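PDB 6G1D: hydrogen peroxide-inducible genes activator from Corynebacterium glutamicum, which senses hydrogen peroxide as a LysR-family transcription factor and probably switches the expression of peroxide-responsive genes. Local coordinates for residues Leu15-Val19 against Ala77-Leu81; Ile106-Pro112 against Ile133-Thr138; Pro168-Glu172 against Leu303-Phe307. The protein carries 1 engineered substitution. One frame throughout, in Å; residues are numbered along the deposited sequence.

Interaction 1 (Leu15-Val19 against Ala77-Leu81)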
loop_
_atom_site.group_PDB
_atom_site.type_symbol
_atom_site.label_atom_id
_atom_site.label_comp_id
_atom_site.label_asym_id
_atom_site.label_seq_id
_atom_site.Cartn_x
_atom_site.Cartn_y
_atom_site.Cartn_z
ATOM N N LEU B 15 15.278 -31.599 16.153
ATOM C CA LEU B 15 15.021 -30.247 15.690
ATOM C C LEU B 15 13.753 -29.685 16.299
ATOM O O LEU B 15 13.741 -28.498 16.664
ATOM C CB LEU B 15 14.989 -30.182 14.166
ATOM C CG LEU B 15 16.350 -30.464 13.468
ATOM C CD1 LEU B 15 16.161 -30.360 11.958
ATOM C CD2 LEU B 15 17.417 -29.511 13.928
ATOM N N ARG B 16 12.689 -30.500 16.409
ATOM C CA ARG B 16 11.446 -30.040 17.055
ATOM C C ARG B 16 11.729 -29.633 18.492
ATOM O O ARG B 16 11.295 -28.574 18.942
ATOM C CB ARG B 16 10.337 -31.098 17.012
ATOM C CG ARG B 16 9.758 -31.235 15.597
ATOM C CD ARG B 16 8.459 -31.990 15.398
ATOM N NE ARG B 16 8.654 -33.421 15.146
ATOM C CZ ARG B 16 8.740 -34.040 13.955
ATOM N NH1 ARG B 16 8.627 -33.402 12.771
ATOM N NH2 ARG B 16 8.896 -35.372 13.953
ATOM N N THR B 17 12.497 -30.436 19.215
ATOM C CA THR B 17 12.883 -30.070 20.568
ATOM C C THR B 17 13.590 -28.732 20.633
ATOM O O THR B 17 13.255 -27.893 21.459
ATOM C CB THR B 17 13.745 -31.171 21.239
ATOM O OG1 THR B 17 12.921 -32.255 21.592
ATOM C CG2 THR B 17 14.425 -30.671 22.507
ATOM N N PHE B 18 14.581 -28.544 19.781
ATOM C CA PHE B 18 15.324 -27.269 19.759
ATOM C C PHE B 18 14.400 -26.074 19.486
ATOM O O PHE B 18 14.444 -25.071 20.181
ATOM C CB PHE B 18 16.433 -27.356 18.687
ATOM C CG PHE B 18 17.096 -26.065 18.348
ATOM C CD1 PHE B 18 17.487 -25.164 19.342
ATOM C CD2 PHE B 18 17.380 -25.748 17.017
ATOM C CE1 PHE B 18 18.129 -23.991 19.005
ATOM C CE2 PHE B 18 17.990 -24.561 16.697
ATOM C CZ PHE B 18 18.359 -23.698 17.697
ATOM N N VAL B 19 13.590 -26.188 18.457
ATOM C CA VAL B 19 12.744 -25.075 18.012
ATOM C C VAL B 19 11.708 -24.750 19.114
ATOM O O VAL B 19 11.493 -23.585 19.439
ATOM C CB VAL B 19 12.097 -25.421 16.657
ATOM C CG1 VAL B 19 10.935 -24.517 16.325
ATOM C CG2 VAL B 19 13.147 -25.381 15.549
ATOM N N ALA B 77 16.642 -24.707 11.168
ATOM C CA ALA B 77 15.877 -25.767 11.816
ATOM C C ALA B 77 14.405 -25.639 11.430
ATOM O O ALA B 77 13.783 -26.603 11.003
ATOM C CB ALA B 77 16.046 -25.706 13.328
ATOM N N LYS B 78 13.853 -24.435 11.559
ATOM C CA LYS B 78 12.462 -24.176 11.122
ATOM C C LYS B 78 12.208 -24.531 9.676
ATOM O O LYS B 78 11.189 -25.128 9.385
ATOM C CB LYS B 78 12.050 -22.729 11.385
ATOM C CG LYS B 78 11.693 -22.578 12.852
ATOM C CD LYS B 78 12.225 -21.437 13.708
ATOM C CE LYS B 78 11.278 -20.268 14.031
ATOM N NZ LYS B 78 11.200 -19.373 12.853
ATOM N N SER B 79 13.104 -24.178 8.757
ATOM C CA SER B 79 12.922 -24.547 7.335
ATOM C C SER B 79 12.822 -26.053 7.159
ATOM O O SER B 79 12.046 -26.522 6.334
ATOM C CB SER B 79 14.055 -24.044 6.448
ATOM O OG SER B 79 14.305 -22.686 6.688
ATOM N N THR B 80 13.610 -26.803 7.925
ATOM C CA THR B 80 13.600 -28.255 7.814
ATOM C C THR B 80 12.250 -28.831 8.252
ATOM O O THR B 80 11.660 -29.667 7.559
ATOM C CB THR B 80 14.763 -28.889 8.616
ATOM O OG1 THR B 80 16.004 -28.222 8.292
ATOM C CG2 THR B 80 14.867 -30.378 8.298
ATOM N N LEU B 81 11.773 -28.345 9.399
ATOM C CA LEU B 81 10.492 -28.778 9.968
ATOM C C LEU B 81 9.332 -28.390 9.034
ATOM O O LEU B 81 8.416 -29.189 8.843
ATOM C CB LEU B 81 10.274 -28.192 11.346
ATOM C CG LEU B 81 11.297 -28.639 12.391
ATOM C CD1 LEU B 81 11.155 -27.949 13.756
ATOM C CD2 LEU B 81 11.230 -30.143 12.584
#
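Leu81 reaches across from its helix into the space between Leu15, Arg16 and Val19, its CD1 lying 3.7 Å from Val19 CG2 and its CD2 3.5 Å from Arg16 CG. The second methyl also approaches the start of the Leu15 side chain, with Leu81 CD2 4.1 Å from Leu15 CB, so one leucine spans a full turn of helix 12-24. One turn earlier on the partner helix, the small Ala77 lets the two backbones come together: the CA atoms of Leu15 and Ala77 are 6.0 Å apart, and Ala77 CB touches Val19 CG2 at 3.7 Å, Phe18 CD2 at 3.9 Å and Leu15 CD2 at 4.1 Å. Thr80 adds its methyl, with CG2 3.9 Å from Leu15 CD1, while its OG1 bonds back to Phe76 O. This apolar packing, with local axes approaching to 9.7 Å and N-to-C directions 129° apart, joins the first helix of the winged helix-turn-helix domain to the long linker helix that follows it in LysR-type regulators. From the same turn of helix 12-24, Thr17 turns away to Leu41, Ala44 and Leu45 of helix 38-52, and Phe18 also meets Leu48 there. Helix 12-24 thus packs against helix 38-52 and its own linker helix 68-95, with Phe87 of the second subunit packing on Leu15 and Ala77.

Interaction 2 (Ile106-Pro112 against Ile133-Thr138). With SO4 (sulfate ion), chain M.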
loop_
_atom_site.group_PDB
_atom_site.type_symbol
_atom_site.label_atom_id
_atom_site.label_comp_id
_atom_site.label_asym_id
_atom_site.label_seq_id
_atom_site.Cartn_x
_atom_site.Cartn_y
_atom_site.Cartn_z
ATOM N N ILE B 106 -11.188 -17.329 -4.417
ATOM C CA ILE B 106 -12.564 -16.978 -4.769
ATOM C C ILE B 106 -12.740 -15.472 -4.735
ATOM O O ILE B 106 -12.268 -14.829 -3.810
ATOM C CB ILE B 106 -13.592 -17.591 -3.807
ATOM C CG1 ILE B 106 -13.316 -19.075 -3.543
ATOM C CG2 ILE B 106 -15.003 -17.395 -4.343
ATOM C CD1 ILE B 106 -14.238 -19.725 -2.503
ATOM N N ILE B 107 -13.460 -14.947 -5.727
ATOM C CA ILE B 107 -13.793 -13.526 -5.780
ATOM C C ILE B 107 -14.722 -13.098 -4.611
ATOM O O ILE B 107 -15.557 -13.899 -4.146
ATOM C CB ILE B 107 -14.388 -13.119 -7.142
ATOM C CG1 ILE B 107 -15.695 -13.855 -7.445
ATOM C CG2 ILE B 107 -13.381 -13.355 -8.269
ATOM C CD1 ILE B 107 -16.404 -13.334 -8.667
ATOM N N PRO B 108 -14.551 -11.862 -4.106
ATOM C CA PRO B 108 -15.249 -11.472 -2.876
ATOM C C PRO B 108 -16.775 -11.412 -2.945
ATOM O O PRO B 108 -17.420 -11.497 -1.900
ATOM C CB PRO B 108 -14.715 -10.065 -2.577
ATOM C CG PRO B 108 -13.535 -9.860 -3.432
ATOM C CD PRO B 108 -13.543 -10.860 -4.525
ATOM N N THR B 109 -17.339 -11.233 -4.139
ATOM C CA THR B 109 -18.783 -11.221 -4.306
ATOM C C THR B 109 -19.380 -12.606 -4.582
ATOM O O THR B 109 -20.561 -12.689 -4.885
ATOM C CB THR B 109 -19.239 -10.236 -5.418
ATOM O OG1 THR B 109 -18.818 -10.706 -6.700
ATOM C CG2 THR B 109 -18.706 -8.832 -5.135
ATOM N N ALA B 110 -18.559 -13.658 -4.542
ATOM C CA ALA B 110 -19.052 -15.029 -4.501
ATOM C C ALA B 110 -18.698 -15.765 -3.210
ATOM O O ALA B 110 -19.543 -16.515 -2.690
ATOM C CB ALA B 110 -18.558 -15.809 -5.696
ATOM N N ALA B 111 -17.490 -15.526 -2.674
ATOM C CA ALA B 111 -16.944 -16.299 -1.551
ATOM C C ALA B 111 -17.860 -16.511 -0.330
ATOM O O ALA B 111 -18.161 -17.621 0.019
ATOM C CB ALA B 111 -15.632 -15.670 -1.076
ATOM N N PRO B 112 -18.300 -15.415 0.320
ATOM C CA PRO B 112 -19.050 -15.602 1.547
ATOM C C PRO B 112 -20.367 -16.351 1.336
ATOM O O PRO B 112 -20.873 -16.926 2.280
ATOM C CB PRO B 112 -19.256 -14.171 2.041
ATOM C CG PRO B 112 -19.127 -13.319 0.797
ATOM C CD PRO B 112 -18.098 -13.990 -0.014
ATOM N N ILE B 133 -8.562 -21.114 1.719
ATOM C CA ILE B 133 -9.386 -20.209 0.964
ATOM C C ILE B 133 -8.636 -18.901 0.889
ATOM O O ILE B 133 -8.194 -18.390 1.898
ATOM C CB ILE B 133 -10.765 -19.982 1.638
ATOM C CG1 ILE B 133 -11.472 -21.324 1.884
ATOM C CG2 ILE B 133 -11.620 -19.072 0.772
ATOM C CD1 ILE B 133 -11.741 -22.139 0.620
ATOM N N VAL B 134 -8.478 -18.382 -0.323
ATOM C CA VAL B 134 -7.946 -17.062 -0.540
ATOM C C VAL B 134 -9.001 -16.224 -1.253
ATOM O O VAL B 134 -9.360 -16.503 -2.382
ATOM C CB VAL B 134 -6.653 -17.124 -1.385
ATOM C CG1 VAL B 134 -6.135 -15.723 -1.676
ATOM C CG2 VAL B 134 -5.593 -17.906 -0.625
ATOM N N GLU B 135 -9.514 -15.228 -0.553
ATOM C CA GLU B 135 -10.569 -14.384 -1.084
ATOM C C GLU B 135 -9.857 -13.134 -1.587
ATOM O O GLU B 135 -9.238 -12.425 -0.804
ATOM C CB GLU B 135 -11.553 -14.008 0.014
ATOM C CG GLU B 135 -12.664 -13.100 -0.463
ATOM C CD GLU B 135 -13.599 -12.649 0.647
ATOM O OE1 GLU B 135 -13.100 -12.347 1.766
ATOM O OE2 GLU B 135 -14.813 -12.548 0.385
ATOM N N ASP B 136 -9.912 -12.876 -2.883
ATOM C CA ASP B 136 -9.239 -11.697 -3.450
ATOM C C ASP B 136 -9.837 -11.412 -4.810
ATOM O O ASP B 136 -10.534 -12.229 -5.380
ATOM C CB ASP B 136 -7.708 -11.915 -3.551
ATOM C CG ASP B 136 -6.882 -10.597 -3.362
ATOM O OD1 ASP B 136 -7.364 -9.479 -3.663
ATOM O OD2 ASP B 136 -5.719 -10.678 -2.916
ATOM N N GLN B 137 -9.581 -10.215 -5.314
ATOM C CA GLN B 137 -10.097 -9.782 -6.610
ATOM C C GLN B 137 -9.397 -10.536 -7.740
ATOM O O GLN B 137 -8.288 -11.081 -7.580
ATOM C CB GLN B 137 -9.912 -8.270 -6.753
ATOM C CG GLN B 137 -10.802 -7.497 -5.776
ATOM C CD GLN B 137 -10.496 -5.993 -5.695
ATOM O OE1 GLN B 137 -11.277 -5.245 -5.126
ATOM N NE2 GLN B 137 -9.370 -5.547 -6.254
ATOM N N THR B 138 -10.068 -10.517 -8.883
ATOM C CA THR B 138 -9.749 -11.346 -10.032
ATOM C C THR B 138 -8.288 -11.253 -10.490
ATOM O O THR B 138 -7.623 -12.270 -10.677
ATOM C CB THR B 138 -10.723 -10.994 -11.178
ATOM O OG1 THR B 138 -12.114 -11.214 -10.748
ATOM C CG2 THR B 138 -10.431 -11.829 -12.399
HETATM S S SO4 M . -15.696 -9.328 -7.454
HETATM O O1 SO4 M . -16.454 -10.673 -6.832
HETATM O O2 SO4 M . -14.354 -9.550 -8.485
HETATM O O3 SO4 M . -16.961 -8.550 -8.210
HETATM O O4 SO4 M . -15.177 -8.546 -6.137
HETATM O O HOH W 1 -16.441 -10.585 0.713
#
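This contact belongs to a beta-alpha-beta unit of the regulatory domain, where the ends of parallel strands 100-106 and 129-135 open into two loops beside the probable peroxide-sensing pocket. The last rungs are formed by Ile106 N donating to Val134 O (2.9 Å) and Asp136 N donating to Ile106 O (3.2 Å), so that Ile106 straddles Glu135. A CA-H...O contact from Ile107 CA to Asp136 O, at 3.5 Å, carries the pairing slightly further. The chain then folds into a type I turn with Pro108 and Thr109 at its corners, Ala110 N bonding to Ile107 O at 3.0 Å, and enters helix 111-125. Gln137 is the N-cap of helix 138-147. At the far edge of the turn a sulfate, probably from the crystallisation liquor, accepts hydrogen bonds at O1 from Thr109 N (2.9 Å) and Thr109 OG1 (2.4 Å, very short), and others from His207 ND1, Leu209 N and the backbone N of Ser208, probably the engineered residue. These converging donors suit a hydrogen-bond acceptor, though a sulfate alone does not show how peroxide binds. Between the loops, a water donates to both Glu135 OE2 (2.6 Å) and Pro108 O (2.9 Å); the same carboxylate bonds Thr239, Ser235 and Ser236 of the third subunit, so the paired strand ends also form part of a subunit interface.

Interaction 3 (Pro168-Glu172 against Leu303-Phe307)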
loop_
_atom_site.group_PDB
_atom_site.type_symbol
_atom_site.label_atom_id
_atom_site.label_comp_id
_atom_site.label_asym_id
_atom_site.label_seq_id
_atom_site.Cartn_x
_atom_site.Cartn_y
_atom_site.Cartn_z
ATOM N N PRO B 168 -16.802 -24.118 -16.878
ATOM C CA PRO B 168 -18.017 -23.353 -16.592
ATOM C C PRO B 168 -18.809 -24.022 -15.473
ATOM O O PRO B 168 -18.956 -25.271 -15.478
ATOM C CB PRO B 168 -18.828 -23.445 -17.911
ATOM C CG PRO B 168 -17.924 -24.021 -18.935
ATOM C CD PRO B 168 -16.827 -24.715 -18.228
ATOM N N LEU B 169 -19.277 -23.238 -14.512
ATOM C CA LEU B 169 -20.032 -23.808 -13.374
ATOM C C LEU B 169 -21.514 -23.522 -13.510
ATOM O O LEU B 169 -22.319 -24.446 -13.587
ATOM C CB LEU B 169 -19.496 -23.295 -12.049
ATOM C CG LEU B 169 -18.011 -23.612 -11.771
ATOM C CD1 LEU B 169 -17.576 -22.975 -10.486
ATOM C CD2 LEU B 169 -17.822 -25.121 -11.696
ATOM N N TYR B 170 -21.867 -22.244 -13.554
ATOM C CA TYR B 170 -23.269 -21.825 -13.640
ATOM C C TYR B 170 -23.388 -20.352 -14.046
ATOM O O TYR B 170 -22.420 -19.599 -13.930
ATOM C CB TYR B 170 -23.956 -22.043 -12.289
ATOM C CG TYR B 170 -23.202 -21.446 -11.117
ATOM C CD1 TYR B 170 -23.344 -20.117 -10.756
ATOM C CD2 TYR B 170 -22.330 -22.225 -10.362
ATOM C CE1 TYR B 170 -22.658 -19.581 -9.695
ATOM C CE2 TYR B 170 -21.628 -21.682 -9.295
ATOM C CZ TYR B 170 -21.804 -20.370 -8.961
ATOM O OH TYR B 170 -21.107 -19.875 -7.903
ATOM N N ASP B 171 -24.577 -19.979 -14.504
ATOM C CA ASP B 171 -24.998 -18.584 -14.639
ATOM C C ASP B 171 -25.795 -18.157 -13.395
ATOM O O ASP B 171 -26.761 -18.826 -13.008
ATOM C CB ASP B 171 -25.868 -18.422 -15.882
ATOM C CG ASP B 171 -25.093 -18.557 -17.143
ATOM O OD1 ASP B 171 -23.931 -18.127 -17.183
ATOM O OD2 ASP B 171 -25.641 -19.070 -18.142
ATOM N N GLU B 172 -25.353 -17.086 -12.759
ATOM C CA GLU B 172 -25.985 -16.599 -11.537
ATOM C C GLU B 172 -26.688 -15.297 -11.856
ATOM O O GLU B 172 -26.031 -14.328 -12.292
ATOM C CB GLU B 172 -24.950 -16.347 -10.460
ATOM C CG GLU B 172 -25.500 -15.747 -9.188
ATOM C CD GLU B 172 -24.498 -15.724 -8.058
ATOM O OE1 GLU B 172 -23.266 -15.747 -8.344
ATOM O OE2 GLU B 172 -24.955 -15.666 -6.879
ATOM N N LEU B 303 -18.928 -27.339 -6.310
ATOM C CA LEU B 303 -19.315 -25.944 -6.434
ATOM C C LEU B 303 -20.687 -25.783 -7.112
ATOM O O LEU B 303 -21.435 -24.906 -6.714
ATOM C CB LEU B 303 -18.239 -25.138 -7.161
ATOM C CG LEU B 303 -16.917 -25.026 -6.405
ATOM C CD1 LEU B 303 -15.853 -24.368 -7.297
ATOM C CD2 LEU B 303 -17.103 -24.244 -5.113
ATOM N N GLN B 304 -21.000 -26.589 -8.124
ATOM C CA GLN B 304 -22.318 -26.526 -8.741
ATOM C C GLN B 304 -23.423 -26.921 -7.765
ATOM O O GLN B 304 -24.519 -26.292 -7.750
ATOM C CB GLN B 304 -22.385 -27.389 -9.982
ATOM C CG GLN B 304 -21.496 -26.854 -11.126
ATOM C CD GLN B 304 -21.451 -27.832 -12.277
ATOM O OE1 GLN B 304 -21.277 -29.053 -12.073
ATOM N NE2 GLN B 304 -21.643 -27.322 -13.480
ATOM N N ARG B 305 -23.140 -27.930 -6.926
ATOM C CA ARG B 305 -24.092 -28.325 -5.896
ATOM C C ARG B 305 -24.223 -27.246 -4.821
ATOM O O ARG B 305 -25.330 -26.924 -4.396
ATOM C CB ARG B 305 -23.720 -29.692 -5.278
ATOM C CG ARG B 305 -23.856 -30.870 -6.220
ATOM C CD ARG B 305 -23.181 -32.123 -5.667
ATOM N NE ARG B 305 -23.629 -32.413 -4.299
ATOM C CZ ARG B 305 -22.948 -33.128 -3.399
ATOM N NH1 ARG B 305 -21.755 -33.670 -3.679
ATOM N NH2 ARG B 305 -23.453 -33.307 -2.182
ATOM N N ALA B 306 -23.104 -26.693 -4.392
ATOM C CA ALA B 306 -23.110 -25.601 -3.417
ATOM C C ALA B 306 -23.917 -24.402 -3.866
ATOM O O ALA B 306 -24.647 -23.813 -3.078
ATOM C CB ALA B 306 -21.666 -25.164 -3.079
ATOM N N PHE B 307 -23.805 -24.055 -5.135
ATOM C CA PHE B 307 -24.561 -22.944 -5.692
ATOM C C PHE B 307 -26.062 -23.245 -5.661
ATOM O O PHE B 307 -26.860 -22.365 -5.333
ATOM C CB PHE B 307 -24.112 -22.601 -7.117
ATOM C CG PHE B 307 -24.919 -21.504 -7.750
ATOM C CD1 PHE B 307 -24.875 -20.216 -7.222
ATOM C CD2 PHE B 307 -25.757 -21.761 -8.837
ATOM C CE1 PHE B 307 -25.639 -19.192 -7.778
ATOM C CE2 PHE B 307 -26.510 -20.746 -9.407
ATOM C CZ PHE B 307 -26.451 -19.465 -8.881
#
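An aromatic stack joins a strand of the central mixed sheet to the long helix 293-316 packed against it, near the C-terminal end of the chain. The rings of Tyr170 and Phe307 lie almost exactly parallel, their planes at 2° and their centroids 3.6 Å apart, in an offset arrangement that brings Tyr170 CE1 to 3.4 Å from Phe307 CD1. Phe307 CB also sits over the tyrosine face, 3.7 Å from the Tyr170 ring centroid in a CH-pi contact, so both the ring and the first carbon of the side chain rest on the same surface. One turn back along the helix, Gln304 donates from NE2 to Leu169 O at 3.0 Å in a nearly straight bond, and Leu303 CD1 meets Leu169 CD1 at 3.9 Å. Leu169 and Tyr170 form a classic beta bulge opposite Ile282 of the neighbouring antiparallel strand 267-287; the irregularity comes at the very place where the strand offers a carbonyl to Gln304 and a ring to Phe307. Strands 164-179 and 267-287 are probably the two crossover strands that link the halves of a LysR regulatory domain, as in the related periplasmic binding proteins. Locally the strand and helix run in nearly the same direction, 19° apart, with their axes 8.2 Å from each other. Glu172 brings its CD to 3.7 Å from Phe307 CE1, although its charge is engaged elsewhere, by Ser256 and Arg280, while Asp171 forms a salt bridge with Arg281. Outside the stack, Phe307 also packs on Ile114 of helix 111-125 and Tyr170 on Met154 of strand 152-156.

Interaction 1 stands apart at the junction of the DNA-binding domain and the linker helix, its centre about 34 Å from that of interaction 2 and about 43 Å from that of interaction 3. The latter two share the central sheet of the regulatory domain; their centres are about 15 Å apart and their nearest atoms about 5 Å, without touching. Arg280 connects them, hydrogen-bonding to Thr109 of the 106-112 turn and forming a salt bridge with Glu172 next to the aromatic stack. Helix 111-125, which begins in interaction 2, also packs through Ile114 against Phe307 of interaction 3. Thr109 thus meets the sulfate and this arginine together. Ser208 is probably the engineered replacement for the sensing cysteine.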